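Local coordinates for nitroreductase (Desulfitobacterium hafniense, PDB 3PXV), which binds FMN and, as a member of the nitroreductase family, probably acts as a flavin-dependent oxidoreductase, at residues E27-I32 against V50-N55; I97-D102 against G114-T119. All coordinates share one frame; numbering follows the deposited sequence. Where two conformers were deposited one is given.

Contact 1. Residues E27-I32 against V50-N55; sequences ELLQAI and VIVVKN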
loop_
_atom_site.group_PDB
_atom_site.type_symbol
_atom_site.label_atom_id
_atom_site.label_comp_id
_atom_site.label_asym_id
_atom_site.label_seq_id
_atom_site.Cartn_x
_atom_site.Cartn_y
_atom_site.Cartn_z
ATOM N N GLU B 27 -17.364 13.193 11.174
ATOM C CA GLU B 27 -18.113 12.207 10.388
ATOM C C GLU B 27 -17.191 11.650 9.292
ATOM O O GLU B 27 -17.041 10.441 9.142
ATOM C CB GLU B 27 -19.357 12.874 9.764
ATOM C CG GLU B 27 -20.437 11.929 9.210
ATOM C CD GLU B 27 -21.599 12.681 8.538
ATOM O OE1 GLU B 27 -21.338 13.647 7.788
ATOM O OE2 GLU B 27 -22.771 12.304 8.755
ATOM N N LEU B 28 -16.548 12.549 8.544
ATOM C CA LEU B 28 -15.642 12.147 7.462
ATOM C C LEU B 28 -14.324 11.533 7.968
ATOM O O LEU B 28 -13.851 10.564 7.409
ATOM C CB LEU B 28 -15.350 13.332 6.529
ATOM C CG LEU B 28 -16.547 13.939 5.786
ATOM C CD1 LEU B 28 -16.160 15.238 5.138
ATOM C CD2 LEU B 28 -17.135 12.976 4.762
ATOM N N LEU B 29 -13.722 12.116 8.999
ATOM C CA LEU B 29 -12.500 11.586 9.558
ATOM C C LEU B 29 -12.714 10.150 10.030
ATOM O O LEU B 29 -11.845 9.305 9.843
ATOM C CB LEU B 29 -11.989 12.433 10.727
ATOM C CG LEU B 29 -11.436 13.819 10.409
ATOM C CD1 LEU B 29 -11.048 14.545 11.713
ATOM C CD2 LEU B 29 -10.256 13.746 9.430
ATOM N N GLN B 30 -13.867 9.883 10.631
ATOM C CA GLN B 30 -14.209 8.549 11.118
ATOM C C GLN B 30 -14.374 7.557 9.967
ATOM O O GLN B 30 -13.877 6.443 10.061
ATOM C CB GLN B 30 -15.484 8.597 11.982
ATOM C CG GLN B 30 -15.899 7.279 12.596
ATOM C CD GLN B 30 -14.810 6.632 13.460
ATOM O OE1 GLN B 30 -13.951 7.316 14.038
ATOM N NE2 GLN B 30 -14.859 5.297 13.563
ATOM N N ALA B 31 -15.060 7.966 8.897
ATOM C CA ALA B 31 -15.261 7.104 7.722
ATOM C C ALA B 31 -13.924 6.704 7.134
ATOM O O ALA B 31 -13.736 5.551 6.743
ATOM C CB ALA B 31 -16.099 7.805 6.661
ATOM N N ILE B 32 -12.996 7.665 7.096
ATOM C CA ILE B 32 -11.656 7.442 6.578
ATOM C C ILE B 32 -10.834 6.505 7.482
ATOM O O ILE B 32 -10.122 5.614 6.984
ATOM C CB ILE B 32 -10.914 8.774 6.427
ATOM C CG1 ILE B 32 -11.575 9.622 5.327
ATOM C CG2 ILE B 32 -9.417 8.527 6.147
ATOM C CD1 ILE B 32 -11.096 11.100 5.306
ATOM N N VAL B 50 -3.878 3.612 13.656
ATOM C CA VAL B 50 -4.432 4.721 12.879
ATOM C C VAL B 50 -4.689 5.872 13.857
ATOM O O VAL B 50 -5.693 5.866 14.586
ATOM C CB VAL B 50 -5.713 4.278 12.135
ATOM C CG1 VAL B 50 -6.405 5.438 11.426
ATOM C CG2 VAL B 50 -5.366 3.181 11.164
ATOM N N ILE B 51 -3.762 6.838 13.886
ATOM C CA ILE B 51 -3.837 7.965 14.790
ATOM C C ILE B 51 -4.293 9.200 14.015
ATOM O O ILE B 51 -3.534 9.744 13.215
ATOM C CB ILE B 51 -2.452 8.206 15.459
ATOM C CG1 ILE B 51 -1.988 6.944 16.177
ATOM C CG2 ILE B 51 -2.509 9.375 16.456
ATOM C CD1 ILE B 51 -0.618 7.041 16.712
ATOM N N VAL B 52 -5.530 9.635 14.250
ATOM C CA VAL B 52 -6.098 10.809 13.566
ATOM C C VAL B 52 -5.715 12.034 14.365
ATOM O O VAL B 52 -6.275 12.274 15.432
ATOM C CB VAL B 52 -7.664 10.752 13.450
ATOM C CG1 VAL B 52 -8.195 12.047 12.859
ATOM C CG2 VAL B 52 -8.117 9.573 12.592
ATOM N N VAL B 53 -4.774 12.810 13.845
ATOM C CA VAL B 53 -4.256 13.961 14.545
ATOM C C VAL B 53 -4.926 15.236 14.069
ATOM O O VAL B 53 -4.932 15.514 12.894
ATOM C CB VAL B 53 -2.722 14.085 14.358
ATOM C CG1 VAL B 53 -2.182 15.227 15.203
ATOM C CG2 VAL B 53 -2.044 12.799 14.740
ATOM N N LYS B 54 -5.482 15.996 15.006
ATOM C CA LYS B 54 -6.147 17.277 14.731
ATOM C C LYS B 54 -5.555 18.445 15.533
ATOM O O LYS B 54 -5.936 19.579 15.321
ATOM C CB LYS B 54 -7.644 17.201 15.079
ATOM C CG LYS B 54 -8.375 16.034 14.435
ATOM C CD LYS B 54 -9.885 16.218 14.431
ATOM C CE LYS B 54 -10.484 16.474 15.759
ATOM N NZ LYS B 54 -11.944 16.711 15.651
ATOM N N ASN B 55 -4.627 18.156 16.440
ATOM C CA ASN B 55 -4.052 19.158 17.306
ATOM C C ASN B 55 -3.056 20.020 16.534
ATOM O O ASN B 55 -2.019 19.519 16.085
ATOM C CB ASN B 55 -3.392 18.453 18.480
ATOM C CG ASN B 55 -2.957 19.408 19.574
ATOM O OD1 ASN B 55 -1.878 20.000 19.513
ATOM N ND2 ASN B 55 -3.774 19.512 20.620
#

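Contact 2. Residues I97-D102 against G114-T119; sequences IVVPID and GILCQT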
loop_
_atom_site.group_PDB
_atom_site.type_symbol
_atom_site.label_atom_id
_atom_site.label_comp_id
_atom_site.label_asym_id
_atom_site.label_seq_id
_atom_site.Cartn_x
_atom_site.Cartn_y
_atom_site.Cartn_z
ATOM N N ILE B 97 -3.332 11.722 9.401
ATOM C CA ILE B 97 -3.371 10.427 10.020
ATOM C C ILE B 97 -1.949 9.943 10.005
ATOM O O ILE B 97 -1.321 9.897 8.941
ATOM C CB ILE B 97 -4.268 9.475 9.279
ATOM C CG1 ILE B 97 -5.722 9.901 9.513
ATOM C CG2 ILE B 97 -4.006 8.059 9.759
ATOM C CD1 ILE B 97 -6.757 9.072 8.767
ATOM N N VAL B 98 -1.430 9.649 11.192
ATOM C CA VAL B 98 -0.080 9.116 11.373
ATOM C C VAL B 98 -0.192 7.619 11.550
ATOM O O VAL B 98 -1.003 7.170 12.347
ATOM C CB VAL B 98 0.604 9.753 12.605
ATOM C CG1 VAL B 98 1.995 9.153 12.830
ATOM C CG2 VAL B 98 0.678 11.304 12.403
ATOM N N VAL B 99 0.599 6.852 10.787
ATOM C CA VAL B 99 0.593 5.391 10.841
ATOM C C VAL B 99 1.918 4.856 11.359
ATOM O O VAL B 99 2.880 4.719 10.614
ATOM C CB VAL B 99 0.277 4.740 9.481
ATOM C CG1 VAL B 99 0.130 3.231 9.653
ATOM C CG2 VAL B 99 -0.985 5.285 8.918
ATOM N N PRO B 100 2.001 4.622 12.671
ATOM C CA PRO B 100 3.219 4.041 13.198
ATOM C C PRO B 100 3.241 2.535 12.924
ATOM O O PRO B 100 2.204 1.926 12.689
ATOM C CB PRO B 100 3.095 4.309 14.703
ATOM C CG PRO B 100 1.646 4.245 14.939
ATOM C CD PRO B 100 1.057 4.955 13.750
ATOM N N ILE B 101 4.412 1.933 12.969
ATOM C CA ILE B 101 4.512 0.519 12.655
ATOM C C ILE B 101 5.488 -0.182 13.587
ATOM O O ILE B 101 6.335 0.464 14.221
ATOM C CB ILE B 101 4.926 0.278 11.160
ATOM C CG1 ILE B 101 6.298 0.853 10.841
ATOM C CG2 ILE B 101 3.933 0.866 10.173
ATOM C CD1 ILE B 101 6.823 0.315 9.505
ATOM N N ASP B 102 5.339 -1.505 13.678
ATOM C CA ASP B 102 6.215 -2.345 14.480
ATOM C C ASP B 102 7.440 -2.595 13.596
ATOM O O ASP B 102 7.313 -3.177 12.538
ATOM C CB ASP B 102 5.502 -3.653 14.832
ATOM C CG ASP B 102 6.307 -4.551 15.796
ATOM O OD1 ASP B 102 7.492 -4.293 16.044
ATOM O OD2 ASP B 102 5.721 -5.526 16.315
ATOM N N GLY B 114 1.977 0.677 3.478
ATOM C CA GLY B 114 1.598 1.297 2.207
ATOM C C GLY B 114 0.190 0.917 1.793
ATOM O O GLY B 114 -0.536 1.716 1.232
ATOM N N ILE B 115 -0.187 -0.329 2.086
ATOM C CA ILE B 115 -1.530 -0.802 1.803
ATOM C C ILE B 115 -2.534 0.034 2.552
ATOM O O ILE B 115 -3.559 0.407 2.008
ATOM C CB ILE B 115 -1.691 -2.251 2.208
ATOM C CG1 ILE B 115 -0.901 -3.123 1.223
ATOM C CG2 ILE B 115 -3.180 -2.631 2.251
ATOM C CD1 ILE B 115 -0.951 -4.625 1.478
ATOM N N LEU B 116 -2.243 0.344 3.811
ATOM C CA LEU B 116 -3.179 1.110 4.600
ATOM C C LEU B 116 -3.203 2.595 4.189
ATOM O O LEU B 116 -4.289 3.206 4.126
ATOM C CB LEU B 116 -2.874 0.919 6.073
ATOM C CG LEU B 116 -3.716 1.613 7.152
ATOM C CD1 LEU B 116 -3.705 0.798 8.415
ATOM C CD2 LEU B 116 -3.205 3.051 7.402
ATOM N N CYS B 117 -2.031 3.176 3.903
ATOM C CA CYS B 117 -1.990 4.587 3.530
ATOM C C CYS B 117 -2.742 4.838 2.241
ATOM O O CYS B 117 -3.414 5.849 2.126
ATOM C CB CYS B 117 -0.564 5.138 3.509
ATOM S SG CYS B 117 0.059 5.268 5.223
ATOM N N GLN B 118 -2.652 3.914 1.282
ATOM C CA GLN B 118 -3.408 4.036 0.019
ATOM C C GLN B 118 -4.899 3.896 0.318
ATOM O O GLN B 118 -5.712 4.620 -0.243
ATOM C CB GLN B 118 -2.937 3.021 -1.038
ATOM C CG GLN B 118 -3.689 3.038 -2.359
ATOM C CD GLN B 118 -3.580 4.335 -3.155
ATOM O OE1 GLN B 118 -3.182 5.351 -2.637
ATOM N NE2 GLN B 118 -3.961 4.295 -4.427
ATOM N N THR B 119 -5.271 2.995 1.218
ATOM C CA THR B 119 -6.689 2.858 1.561
ATOM C C THR B 119 -7.227 4.185 2.122
ATOM O O THR B 119 -8.328 4.632 1.766
ATOM C CB THR B 119 -6.899 1.757 2.543
ATOM O OG1 THR B 119 -6.354 0.552 1.998
ATOM C CG2 THR B 119 -8.391 1.582 2.839
#

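Contact 1. Residues E27-I32 against V50-N55
Leu29 and Lys54 meet because both chains leave the backbone with CG anti to their own carbonyl carbon, at chi1 -70° and -53°. Leu29 then extends from its helix toward the strand, and its CD1 does all the touching. This methyl lies against the methylene chain of Lys54, 3.4 Å from CD, which is tight for two carbons. Lys54 CG lies 4.1 Å from the same Leu29 CD1. The second neighbour of the methyl is Val52, whose CG1 sits 4.0 Å from Leu29 CD1. Val52 CG1 is anti to its backbone N, and its CG2 branch stays farther from the leucine. One leucine methyl is therefore shared by a valine branch and by the aliphatic part of a lysine two residues further on. The side chains run at a slant to one another.

The backbones stay well apart, with 7.6 Å between Leu29 CA and Val52 CA. Helix 26-36 packs here on one face of the antiparallel sheet of the nitroreductase fold, over strand 50-53, the outermost strand within this chain. The layer continues inward: Leu29 also rests on Cys95, and Val52 on Ile97, both of strand 95-101. Along the edge turned away from strand 95-101, strand 50-53 pairs in parallel with a strand of the second subunit, so the sheet runs on across the dimer interface.

Lys54 bends at chi3, and its amino end goes beyond the apolar patch. Two carboxylates would be expected to favour the charged form of the lysine. NZ forms a salt bridge with Asp26, just before the helical segment, and another with Glu189 of the second subunit.

Contact 2. Residues I97-D102 against G114-T119
Val99 on the strand and Cys117 on the helix mark the nearest approach of the two backbones, with 7.8 Å between their CA atoms. Val99 points at the helix and presents both methyls. CG2 carries most of the contact. It presses on Leu116 CD2 at 3.5 Å, tighter than usual for two carbons, and lies 3.8 Å from Cys117 SG. Its twin CG1 is 4.0 Å from the same Leu116 CD2, so the leucine methyl faces both branches of the valine. Leu116 reaches them with CG anti to its backbone N (chi1 180°). Cys117 reaches the same valine methyl, CG2, with SG anti to the carbonyl carbon (chi1 -71°), and the thiol also touches Cys164 and Val166 on the next strand.

All three residues are buried. Away from the strand, Ile115 O accepts from both Thr119 N and Thr119 OG1, which approach from opposite faces of the carbonyl plane. Thr119 OG1 lies 2.8 Å from Ile115 O and is tilted 25° from that plane. Thr119 OG1 also takes a hydrogen bond from Gln118 NE2 of the second subunit.

Ile115 touches FMN, and the side chain of Cys117 is about 6 Å from a bound FMN. Helix 106-126 thus packs on the central sheet and borders the flavin pocket, within the dimeric, FMN-dependent nitroreductase fold.

From the N terminus, contact 1 comes first. It closes the connection from helix 26-36 to strand 50-53, which is mostly loop. Helices 56-72 and 77-84 then follow before contact 2, which closes the connection from strand 95-101 through a short turn and the first turns of helix 106-126. The two are in series, neither nested nor crossed. Strands 50-53 and 95-101 are antiparallel neighbours, joined by a probable hydrogen bond of 2.9 Å from Val98 N to Ile51 O. Ile32 CG2 also packs on Ile97 CD1, 3.8 Å away. Helices 26-36 and 106-126 are thereby tied to adjoining strands, and both contacts reach the second subunit.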